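Local coordinates for conserved lipoprotein, putative (Clostridium novyi, PDB 4L1N), which is of unknown function, a putative lipoprotein of the DUF4652 family, whose sequence family belongs to the beta-propeller clan, at residues Tyr122-Phe126 / Val172-Lys176; Asn129-Ile135 / Ile147-Ile153. All coordinates share one frame; numbering follows the deposited sequence.

Contact 1: residues Tyr122-Phe126 / Val172-Lys176; sequences YIDWF and VYAVK
The ammonium group of Lys176 is held by two backbone carbonyls: NZ gives a hydrogen bond of 2.8 Å to the backbone O of Phe126, and another to Gly178 O beyond the segment. The approach to Phe126 O is nearly linear, with a C=O...N angle of 165°. NZ also stands above the ring of Phe126, 4.7 Å from its centroid and almost exactly on its normal, so a cation-pi interaction accompanies the bond. Lys176 suits the place because its chain, extended from chi1 to chi3, carries CE over the face of Phe126, toward its rim, and the bend at chi4 (-81°) then turns NZ to Phe126 O.

At the other end the contact is aromatic. Tyr122 has CG anti to the backbone N, and CB of Tyr173 lies over the centre of one face of its ring, 3.5 Å from the ring centroid, in a CH-pi contact. The ring of Tyr173 itself leads away, so a methylene rather than a second ring covers Tyr122. Between the two ends, Asp124 turns back on its own strand, OD1 accepting the N-H of Trp125 at 2.8 Å. The strands run almost parallel, 7° apart, but their axes are 7.1 Å from each other at closest approach and the backbones are not paired. Strand 118-125, at the edge of the nine-strand sheet, thus meets strand 169-177 of the three-strand sheet through side chains and one lysine-to-carbonyl bond at Phe126, just past its end; the ammonium group, held by two carbonyl oxygens and a ring face, would probably be stabilised in its charged form.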
loop_
_atom_site.group_PDB
_atom_site.type_symbol
_atom_site.label_atom_id
_atom_site.label_comp_id
_atom_site.label_asym_id
_atom_site.label_seq_id
_atom_site.Cartn_x
_atom_site.Cartn_y
_atom_site.Cartn_z
ATOM N N TYR A 122 1.938 -0.783 -3.299
ATOM C CA TYR A 122 0.809 -1.634 -3.710
ATOM C C TYR A 122 -0.281 -1.547 -2.659
ATOM O O TYR A 122 0.011 -1.597 -1.462
ATOM C CB TYR A 122 1.216 -3.110 -3.952
ATOM C CG TYR A 122 0.060 -4.012 -4.360
ATOM C CD1 TYR A 122 -0.712 -4.670 -3.404
ATOM C CD2 TYR A 122 -0.267 -4.200 -5.699
ATOM C CE1 TYR A 122 -1.803 -5.457 -3.770
ATOM C CE2 TYR A 122 -1.363 -4.976 -6.076
ATOM C CZ TYR A 122 -2.128 -5.606 -5.110
ATOM O OH TYR A 122 -3.216 -6.376 -5.473
ATOM N N ILE A 123 -1.536 -1.394 -3.115
ATOM C CA ILE A 123 -2.685 -1.326 -2.234
ATOM C C ILE A 123 -3.809 -2.204 -2.785
ATOM O O ILE A 123 -3.987 -2.322 -4.000
ATOM C CB ILE A 123 -3.185 0.136 -1.943
ATOM C CG1 ILE A 123 -3.880 0.802 -3.160
ATOM C CG2 ILE A 123 -2.098 1.035 -1.318
ATOM C CD1 ILE A 123 -4.868 1.795 -2.833
ATOM N N ASP A 124 -4.556 -2.822 -1.868
ATOM C CA ASP A 124 -5.763 -3.602 -2.123
ATOM C C ASP A 124 -6.589 -3.633 -0.858
ATOM O O ASP A 124 -6.081 -3.278 0.206
ATOM C CB ASP A 124 -5.484 -5.000 -2.648
ATOM C CG ASP A 124 -6.522 -5.488 -3.641
ATOM O OD1 ASP A 124 -7.665 -4.941 -3.636
ATOM O OD2 ASP A 124 -6.199 -6.427 -4.425
ATOM N N TRP A 125 -7.867 -4.004 -0.962
ATOM C CA TRP A 125 -8.758 -3.951 0.190
ATOM C C TRP A 125 -8.623 -5.159 1.108
ATOM O O TRP A 125 -8.485 -6.285 0.635
ATOM C CB TRP A 125 -10.202 -3.770 -0.274
ATOM C CG TRP A 125 -10.429 -2.421 -0.889
ATOM C CD1 TRP A 125 -10.364 -2.099 -2.214
ATOM C CD2 TRP A 125 -10.746 -1.202 -0.194
ATOM N NE1 TRP A 125 -10.675 -0.766 -2.394
ATOM C CE2 TRP A 125 -10.906 -0.191 -1.168
ATOM C CE3 TRP A 125 -10.940 -0.871 1.162
ATOM C CZ2 TRP A 125 -11.213 1.135 -0.829
ATOM C CZ3 TRP A 125 -11.263 0.441 1.493
ATOM C CH2 TRP A 125 -11.367 1.431 0.510
ATOM N N PHE A 126 -8.645 -4.907 2.431
ATOM C CA PHE A 126 -8.581 -5.925 3.485
ATOM C C PHE A 126 -10.005 -6.255 3.931
ATOM O O PHE A 126 -10.345 -7.423 4.114
ATOM C CB PHE A 126 -7.713 -5.449 4.668
ATOM C CG PHE A 126 -7.609 -6.434 5.804
ATOM C CD1 PHE A 126 -8.522 -6.412 6.850
ATOM C CD2 PHE A 126 -6.602 -7.389 5.825
ATOM C CE1 PHE A 126 -8.446 -7.343 7.883
ATOM C CE2 PHE A 126 -6.523 -8.322 6.862
ATOM C CZ PHE A 126 -7.442 -8.287 7.888
ATOM N N VAL A 172 5.831 -7.902 -2.406
ATOM C CA VAL A 172 5.584 -7.107 -3.619
ATOM C C VAL A 172 4.089 -6.814 -3.773
ATOM O O VAL A 172 3.747 -5.731 -4.256
ATOM C CB VAL A 172 6.199 -7.673 -4.945
ATOM C CG1 VAL A 172 7.714 -7.565 -4.947
ATOM C CG2 VAL A 172 5.771 -9.101 -5.232
ATOM N N TYR A 173 3.208 -7.749 -3.359
ATOM C CA TYR A 173 1.746 -7.596 -3.387
ATOM C C TYR A 173 1.057 -8.685 -2.545
ATOM O O TYR A 173 1.734 -9.553 -2.008
ATOM C CB TYR A 173 1.200 -7.583 -4.832
ATOM C CG TYR A 173 1.417 -8.849 -5.624
ATOM C CD1 TYR A 173 0.470 -9.869 -5.619
ATOM C CD2 TYR A 173 2.516 -8.986 -6.472
ATOM C CE1 TYR A 173 0.636 -11.023 -6.392
ATOM C CE2 TYR A 173 2.717 -10.154 -7.216
ATOM C CZ TYR A 173 1.749 -11.153 -7.208
ATOM O OH TYR A 173 1.899 -12.290 -7.975
ATOM N N ALA A 174 -0.290 -8.626 -2.428
ATOM C CA ALA A 174 -1.131 -9.570 -1.694
ATOM C C ALA A 174 -2.553 -9.602 -2.252
ATOM O O ALA A 174 -3.064 -8.610 -2.797
ATOM C CB ALA A 174 -1.164 -9.233 -0.215
ATOM N N VAL A 175 -3.173 -10.786 -2.130
ATOM C CA VAL A 175 -4.523 -11.122 -2.568
ATOM C C VAL A 175 -5.222 -11.740 -1.365
ATOM O O VAL A 175 -4.691 -12.692 -0.783
ATOM C CB VAL A 175 -4.550 -12.080 -3.801
ATOM C CG1 VAL A 175 -5.905 -12.041 -4.487
ATOM C CG2 VAL A 175 -3.436 -11.773 -4.809
ATOM N N LYS A 176 -6.383 -11.195 -0.975
ATOM C CA LYS A 176 -7.137 -11.701 0.161
ATOM C C LYS A 176 -8.428 -12.390 -0.293
ATOM O O LYS A 176 -9.123 -11.888 -1.178
ATOM C CB LYS A 176 -7.452 -10.554 1.131
ATOM C CG LYS A 176 -8.068 -10.997 2.450
ATOM C CD LYS A 176 -8.131 -9.883 3.456
ATOM C CE LYS A 176 -8.893 -10.322 4.680
ATOM N NZ LYS A 176 -10.376 -10.247 4.488
#

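Contact 2: residues Asn129-Ile135 / Ile147-Ile153; sequences NNLMVVI and ILYKVNI
The ring of Tyr149 has the backbone O of Val133 at its edge, near the ring plane, while CD1 of Ile135 approaches obliquely, 3.6 Å from Tyr149 CD2. Ile135 and the tyrosine cross at about a right angle, so a slim methyl end meets the flat ring, and Met51 of strand 49-56 touches both side chains. The amide of Asn130 turns its OD1 toward the backbone of Asn152, 3.3 Å from Asn152 CA, and its ND2 bonds to Asp127 OD1. Asn152 sends its own OD1 to the N of Glu154, so both asparagines, at the open end of the hairpin, serve the neighbouring turns.

Strands 130-137 and 147-152 form an antiparallel hairpin. Leu131 with Val151, Val133 with Tyr149 and Ile135 with Ile147 are hydrogen-bonded pairs; Val133 N to Tyr149 O, at 2.8 Å and 168°, is representative. Past the paired strands, Ile153 N continues the ladder to Asn129 O at 3.1 Å.

Side chains alternate between two faces. On one, Val133 CG2 meets Val151 CG2 at 3.6 Å; beta-branched Val133, Val151 and Ile135 suit the extended backbone, and Leu131 fills the layer beside them, which Phe52 and Trp125 extend. Ile153, just beyond the strand, reaches back so that its CG2 meets Leu131 CG at 3.8 Å. The other face is mixed: apolar toward Leu148 and Val134, polar toward Asn130, Lys150 and Asn152, with Lys150 CG against Asn130 CB. Here Val134 CG2 touches Leu148 CD1 at 3.7 Å; Leu148, with CG anti to N (chi1 -174°) and then bent at chi2 (74°), brings CD1 toward Val134 on the neighbouring strand. Selenomethionine Met132 lies here too, packed on Ala174 and Lys176 of strand 169-177. The hydrogen-bonded pairs thus satisfy the inward-facing backbone groups, while those of Met132 and Val134 turn outward to strand 118-125 and those of Leu148 to Leu161 and Tyr162.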
loop_
_atom_site.group_PDB
_atom_site.type_symbol
_atom_site.label_atom_id
_atom_site.label_comp_id
_atom_site.label_asym_id
_atom_site.label_seq_id
_atom_site.Cartn_x
_atom_site.Cartn_y
_atom_site.Cartn_z
ATOM N N ASN A 129 -13.256 -1.165 5.612
ATOM C CA ASN A 129 -12.713 0.014 6.291
ATOM C C ASN A 129 -11.202 0.070 6.284
ATOM O O ASN A 129 -10.644 1.084 6.700
ATOM C CB ASN A 129 -13.204 0.070 7.733
ATOM C CG ASN A 129 -14.699 0.109 7.852
ATOM O OD1 ASN A 129 -15.368 1.055 7.405
ATOM N ND2 ASN A 129 -15.250 -0.949 8.419
ATOM N N ASN A 130 -10.531 -0.996 5.831
ATOM C CA ASN A 130 -9.069 -1.035 5.816
ATOM C C ASN A 130 -8.512 -1.491 4.485
ATOM O O ASN A 130 -9.153 -2.254 3.762
ATOM C CB ASN A 130 -8.537 -1.967 6.916
ATOM C CG ASN A 130 -9.062 -1.680 8.294
ATOM O OD1 ASN A 130 -8.501 -0.899 9.052
ATOM N ND2 ASN A 130 -10.145 -2.327 8.654
ATOM N N LEU A 131 -7.272 -1.071 4.207
ATOM C CA LEU A 131 -6.492 -1.459 3.038
ATOM C C LEU A 131 -5.311 -2.339 3.434
ATOM O O LEU A 131 -4.862 -2.319 4.587
ATOM C CB LEU A 131 -5.922 -0.221 2.314
ATOM C CG LEU A 131 -6.844 0.694 1.530
ATOM C CD1 LEU A 131 -6.183 2.014 1.314
ATOM C CD2 LEU A 131 -7.215 0.094 0.188
HETATM N N MSE A 132 -4.795 -3.086 2.450
HETATM C CA MSE A 132 -3.543 -3.800 2.496
HETATM C C MSE A 132 -2.585 -2.902 1.790
HETATM O O MSE A 132 -2.825 -2.566 0.627
HETATM C CB MSE A 132 -3.635 -5.161 1.817
HETATM C CG MSE A 132 -4.299 -6.215 2.690
HETATM SE SE MSE A 132 -4.340 -7.913 1.821
HETATM C CE MSE A 132 -4.994 -7.395 0.035
ATOM N N VAL A 133 -1.570 -2.404 2.497
ATOM C CA VAL A 133 -0.626 -1.471 1.881
ATOM C C VAL A 133 0.805 -2.030 1.964
ATOM O O VAL A 133 1.268 -2.429 3.039
ATOM C CB VAL A 133 -0.714 -0.037 2.504
ATOM C CG1 VAL A 133 0.197 0.949 1.774
ATOM C CG2 VAL A 133 -2.143 0.482 2.523
ATOM N N VAL A 134 1.512 -2.002 0.822
ATOM C CA VAL A 134 2.925 -2.350 0.753
ATOM C C VAL A 134 3.701 -1.032 0.790
ATOM O O VAL A 134 3.433 -0.141 -0.017
ATOM C CB VAL A 134 3.313 -3.226 -0.463
ATOM C CG1 VAL A 134 4.826 -3.414 -0.534
ATOM C CG2 VAL A 134 2.603 -4.573 -0.423
ATOM N N ILE A 135 4.622 -0.898 1.754
ATOM C CA ILE A 135 5.454 0.280 1.886
ATOM C C ILE A 135 6.870 -0.116 1.528
ATOM O O ILE A 135 7.477 -0.960 2.198
ATOM C CB ILE A 135 5.313 0.969 3.270
ATOM C CG1 ILE A 135 3.967 1.733 3.308
ATOM C CG2 ILE A 135 6.476 1.947 3.534
ATOM C CD1 ILE A 135 3.356 1.862 4.595
ATOM N N ILE A 147 7.262 -3.991 3.284
ATOM C CA ILE A 147 6.450 -4.536 4.377
ATOM C C ILE A 147 4.984 -4.338 4.044
ATOM O O ILE A 147 4.613 -3.277 3.528
ATOM C CB ILE A 147 6.851 -3.891 5.738
ATOM C CG1 ILE A 147 8.370 -4.049 6.002
ATOM C CG2 ILE A 147 6.050 -4.479 6.887
ATOM C CD1 ILE A 147 9.003 -3.032 6.918
ATOM N N LEU A 148 4.155 -5.365 4.343
ATOM C CA LEU A 148 2.698 -5.350 4.174
ATOM C C LEU A 148 2.070 -4.929 5.500
ATOM O O LEU A 148 2.432 -5.448 6.574
ATOM C CB LEU A 148 2.198 -6.740 3.717
ATOM C CG LEU A 148 0.729 -6.949 3.347
ATOM C CD1 LEU A 148 0.403 -6.327 2.026
ATOM C CD2 LEU A 148 0.443 -8.429 3.160
ATOM N N TYR A 149 1.166 -3.928 5.419
ATOM C CA TYR A 149 0.416 -3.351 6.528
ATOM C C TYR A 149 -1.072 -3.394 6.274
ATOM O O TYR A 149 -1.500 -3.400 5.110
ATOM C CB TYR A 149 0.811 -1.877 6.722
ATOM C CG TYR A 149 2.247 -1.613 7.108
ATOM C CD1 TYR A 149 2.637 -1.581 8.446
ATOM C CD2 TYR A 149 3.213 -1.362 6.141
ATOM C CE1 TYR A 149 3.966 -1.352 8.806
ATOM C CE2 TYR A 149 4.539 -1.112 6.489
ATOM C CZ TYR A 149 4.913 -1.105 7.821
ATOM O OH TYR A 149 6.213 -0.790 8.142
ATOM N N LYS A 150 -1.871 -3.324 7.385
ATOM C CA LYS A 150 -3.336 -3.158 7.418
ATOM C C LYS A 150 -3.555 -1.719 7.777
ATOM O O LYS A 150 -3.191 -1.328 8.888
ATOM C CB LYS A 150 -4.005 -4.111 8.416
ATOM C CG LYS A 150 -5.535 -4.019 8.434
ATOM C CD LYS A 150 -6.156 -5.034 9.394
ATOM C CE LYS A 150 -6.609 -4.447 10.697
ATOM N NZ LYS A 150 -8.042 -4.754 10.959
ATOM N N VAL A 151 -4.055 -0.896 6.843
ATOM C CA VAL A 151 -4.206 0.546 7.099
ATOM C C VAL A 151 -5.677 0.997 7.082
ATOM O O VAL A 151 -6.369 0.814 6.088
ATOM C CB VAL A 151 -3.362 1.351 6.075
ATOM C CG1 VAL A 151 -3.494 2.859 6.298
ATOM C CG2 VAL A 151 -1.892 0.912 6.104
ATOM N N ASN A 152 -6.131 1.615 8.185
ATOM C CA ASN A 152 -7.478 2.166 8.345
ATOM C C ASN A 152 -7.624 3.401 7.454
ATOM O O ASN A 152 -6.879 4.371 7.615
ATOM C CB ASN A 152 -7.731 2.501 9.803
ATOM C CG ASN A 152 -9.179 2.767 10.157
ATOM O OD1 ASN A 152 -9.875 3.602 9.560
ATOM N ND2 ASN A 152 -9.640 2.100 11.195
ATOM N N ILE A 153 -8.566 3.345 6.495
ATOM C CA ILE A 153 -8.778 4.393 5.486
ATOM C C ILE A 153 -9.206 5.722 6.103
ATOM O O ILE A 153 -9.078 6.758 5.443
ATOM C CB ILE A 153 -9.759 3.969 4.352
ATOM C CG1 ILE A 153 -11.208 3.791 4.834
ATOM C CG2 ILE A 153 -9.235 2.768 3.585
ATOM C CD1 ILE A 153 -12.224 4.111 3.820
#

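The two contacts lie about 8 Å apart, centre to centre, and their centres are about 7 and 6 Å from the centre of the chain. Strand 118-125 of contact 1 is the next strand before 130-137 of contact 2, and the two are neighbours in the nine-strand antiparallel sheet, probably hydrogen-bonded at Asp124 O to Met132 N and Tyr122 O to Val134 N. Along the chain the hairpin of contact 2 comes between the two segments of contact 1. Contact 2 builds the sheet by backbone pairing, whereas contact 1 joins one of its outermost strands within this chain to the three-strand sheet. Met132 of contact 2 touches segment 172-176, so both contacts share one interface between the sheets.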